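Hepatocyte growth factor-regulated tyrosine kinase substrate (Drosophila melanogaster, PDB 1DVP) binds ubiquitin and phosphatidylinositol and is essential for endosome membrane invagination and multivesicular body formation, promoting degradation of activated tyrosine kinase receptors. Local coordinates at residues Phe6-Thr14 and Asn42-Lys50. Numbering follows the deposited sequence.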
# COMPACT_ATOMS: atom_id res chain seq x y z
N PHE A 6 -25.42 9.15 -17.86
CA PHE A 6 -25.95 9.01 -16.51
C PHE A 6 -27.16 8.05 -16.46
O PHE A 6 -27.18 7.12 -15.66
CB PHE A 6 -26.35 10.37 -15.95
CG PHE A 6 -27.21 10.29 -14.72
CD1 PHE A 6 -26.68 9.89 -13.50
CD2 PHE A 6 -28.58 10.57 -14.80
CE1 PHE A 6 -27.50 9.77 -12.38
CE2 PHE A 6 -29.41 10.45 -13.67
CZ PHE A 6 -28.87 10.05 -12.47
N CYS A 7 -28.16 8.28 -17.32
CA CYS A 7 -29.34 7.43 -17.32
C CYS A 7 -29.01 5.97 -17.63
O CYS A 7 -29.59 5.07 -17.04
CB CYS A 7 -30.41 8.00 -18.27
SG CYS A 7 -31.37 9.35 -17.45
N LYS A 8 -28.05 5.72 -18.50
CA LYS A 8 -27.70 4.34 -18.79
C LYS A 8 -27.03 3.71 -17.55
O LYS A 8 -27.21 2.53 -17.27
CB LYS A 8 -26.76 4.25 -20.00
CG LYS A 8 -26.12 2.86 -20.20
CD LYS A 8 -26.72 2.10 -21.41
CE LYS A 8 -26.35 0.62 -21.41
NZ LYS A 8 -24.89 0.43 -21.16
N ASN A 9 -26.24 4.50 -16.83
CA ASN A 9 -25.59 3.97 -15.65
C ASN A 9 -26.64 3.72 -14.55
O ASN A 9 -26.55 2.75 -13.83
CB ASN A 9 -24.48 4.93 -15.15
CG ASN A 9 -23.29 5.04 -16.13
OD1 ASN A 9 -22.85 4.06 -16.72
ND2 ASN A 9 -22.78 6.26 -16.28
N LEU A 10 -27.64 4.58 -14.43
CA LEU A 10 -28.67 4.38 -13.40
C LEU A 10 -29.52 3.13 -13.75
O LEU A 10 -29.84 2.31 -12.87
CB LEU A 10 -29.55 5.62 -13.26
CG LEU A 10 -30.58 5.69 -12.13
CD1 LEU A 10 -29.89 5.68 -10.71
CD2 LEU A 10 -31.42 6.95 -12.31
N GLU A 11 -29.87 2.98 -15.03
CA GLU A 11 -30.60 1.78 -15.46
C GLU A 11 -29.78 0.56 -15.03
O GLU A 11 -30.29 -0.34 -14.38
CB GLU A 11 -30.75 1.74 -16.98
CG GLU A 11 -31.76 2.67 -17.53
CD GLU A 11 -33.19 2.27 -17.24
OE1 GLU A 11 -34.10 3.04 -17.63
OE2 GLU A 11 -33.41 1.21 -16.63
N ASN A 12 -28.51 0.54 -15.41
CA ASN A 12 -27.61 -0.56 -15.05
C ASN A 12 -27.60 -0.81 -13.55
O ASN A 12 -27.81 -1.93 -13.12
CB ASN A 12 -26.17 -0.26 -15.48
CG ASN A 12 -25.93 -0.50 -16.98
OD1 ASN A 12 -26.72 -1.14 -17.66
ND2 ASN A 12 -24.81 0.02 -17.48
N ALA A 13 -27.33 0.23 -12.77
CA ALA A 13 -27.26 0.13 -11.31
C ALA A 13 -28.58 -0.27 -10.60
O ALA A 13 -28.57 -0.85 -9.48
CB ALA A 13 -26.74 1.44 -10.76
N THR A 14 -29.73 0.04 -11.19
CA THR A 14 -30.99 -0.32 -10.53
C THR A 14 -31.71 -1.50 -11.19
O THR A 14 -32.86 -1.80 -10.86
CB THR A 14 -31.96 0.84 -10.52
OG1 THR A 14 -32.20 1.24 -11.88
CG2 THR A 14 -31.42 1.98 -9.69
N ASN A 42 -31.32 16.95 -11.43
CA ASN A 42 -31.70 15.98 -12.44
C ASN A 42 -31.38 14.55 -11.95
O ASN A 42 -32.16 13.61 -12.17
CB ASN A 42 -30.99 16.30 -13.77
CG ASN A 42 -31.64 17.48 -14.52
OD1 ASN A 42 -31.05 18.07 -15.44
ND2 ASN A 42 -32.85 17.83 -14.11
N ALA A 43 -30.24 14.38 -11.30
CA ALA A 43 -29.87 13.06 -10.79
C ALA A 43 -30.86 12.59 -9.76
O ALA A 43 -31.33 11.45 -9.82
CB ALA A 43 -28.51 13.09 -10.19
N PHE A 44 -31.20 13.46 -8.82
CA PHE A 44 -32.12 13.08 -7.77
C PHE A 44 -33.53 12.76 -8.23
O PHE A 44 -34.20 11.92 -7.62
CB PHE A 44 -32.16 14.14 -6.66
CG PHE A 44 -32.94 13.71 -5.46
CD1 PHE A 44 -32.81 12.43 -4.96
CD2 PHE A 44 -33.78 14.61 -4.80
CE1 PHE A 44 -33.50 12.05 -3.82
CE2 PHE A 44 -34.47 14.23 -3.65
CZ PHE A 44 -34.33 12.94 -3.16
N ALA A 45 -33.98 13.43 -9.30
CA ALA A 45 -35.32 13.23 -9.86
C ALA A 45 -35.34 11.89 -10.57
O ALA A 45 -36.31 11.12 -10.47
CB ALA A 45 -35.65 14.38 -10.86
N ALA A 46 -34.28 11.59 -11.30
CA ALA A 46 -34.20 10.31 -11.98
C ALA A 46 -34.12 9.23 -10.89
O ALA A 46 -34.70 8.15 -11.03
CB ALA A 46 -32.96 10.27 -12.91
N ILE A 47 -33.42 9.51 -9.79
CA ILE A 47 -33.32 8.53 -8.71
C ILE A 47 -34.71 8.30 -8.10
O ILE A 47 -35.10 7.18 -7.84
CB ILE A 47 -32.33 8.99 -7.62
CG1 ILE A 47 -30.89 8.83 -8.13
CG2 ILE A 47 -32.49 8.15 -6.36
CD1 ILE A 47 -29.81 9.33 -7.16
N LYS A 48 -35.44 9.37 -7.88
CA LYS A 48 -36.77 9.21 -7.30
C LYS A 48 -37.64 8.27 -8.15
O LYS A 48 -38.28 7.39 -7.61
CB LYS A 48 -37.48 10.55 -7.17
CG LYS A 48 -37.08 11.37 -5.97
CD LYS A 48 -37.83 12.69 -6.05
CE LYS A 48 -37.15 13.81 -5.29
NZ LYS A 48 -37.23 15.12 -6.06
N LYS A 49 -37.64 8.44 -9.46
CA LYS A 49 -38.44 7.56 -10.31
C LYS A 49 -38.08 6.09 -10.12
O LYS A 49 -38.96 5.22 -10.13
CB LYS A 49 -38.28 7.94 -11.76
CG LYS A 49 -38.78 9.34 -12.02
CD LYS A 49 -38.64 9.74 -13.46
CE LYS A 49 -39.15 11.16 -13.67
NZ LYS A 49 -39.01 11.57 -15.10
N LYS A 50 -36.79 5.82 -9.93
CA LYS A 50 -36.33 4.46 -9.73
C LYS A 50 -36.74 3.98 -8.33
O LYS A 50 -36.97 2.79 -8.13
CB LYS A 50 -34.82 4.36 -9.92
CG LYS A 50 -34.36 4.60 -11.35
CD LYS A 50 -34.85 3.53 -12.34
CE LYS A 50 -34.39 3.92 -13.75
NZ LYS A 50 -34.96 3.05 -14.83
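Lys50 reaches from helix 40-51 to helix 5-14, and its long aliphatic chain passes Thr14 and Leu10 before its tip reaches Glu11. CB lies 4.2 Å from Thr14 CG2; CG, 3.9 Å from Leu10 CD2, runs past the leucine side chain in the opposite direction. A bend at chi2 (-65°) then carries CD to 3.5 Å from Thr14 OG1, with CE also beside that hydroxyl. At the tip, NZ forms a salt bridge with Glu11, 2.9 Å from OE1 and nearly as close to OE2, although the hydrogen bond to OE1 is weak. Glu11 starts out pointing away from the partner helix, and its own bend at chi2 brings the carboxylate back to the ammonium. An alanine in place of Lys50 would probably leave this carboxylate without its mate and uncover Leu10 and Thr14. Thr14 OG1 is itself engaged, donating to Leu10 O from above the carbonyl plane, which satisfies this buried hydroxyl while its oxygen lies against the lysine methylenes.

The two helices, running in the same general direction at 32°, belong to the all-helical superhelix of the VHS domain, the membrane-trafficking module that precedes the FYVE zinc finger in this chain. The axes of the two short segments come within 11.1 Å at closest. Phe6 and Leu10 reach Ala43 and Ala46, whose small methyl groups let the large side chains come close to the helix backbone. Phe6, its ring carried across with CG anti to the backbone N (chi1 165°), meets Ala46 CB at its edge, CE2 being 3.6 Å away, while CZ approaches Ala43 CA; the ring also touches Ile29 of helix 23-34. The two methyls of Leu10 meet neighbouring residues: CD2 packs on Ala46 CB at 3.7 Å, and CD1 faces Ile47 CG1, with Leu10 and Ile47 backed by helix 56-72 through Val65 and Ile69.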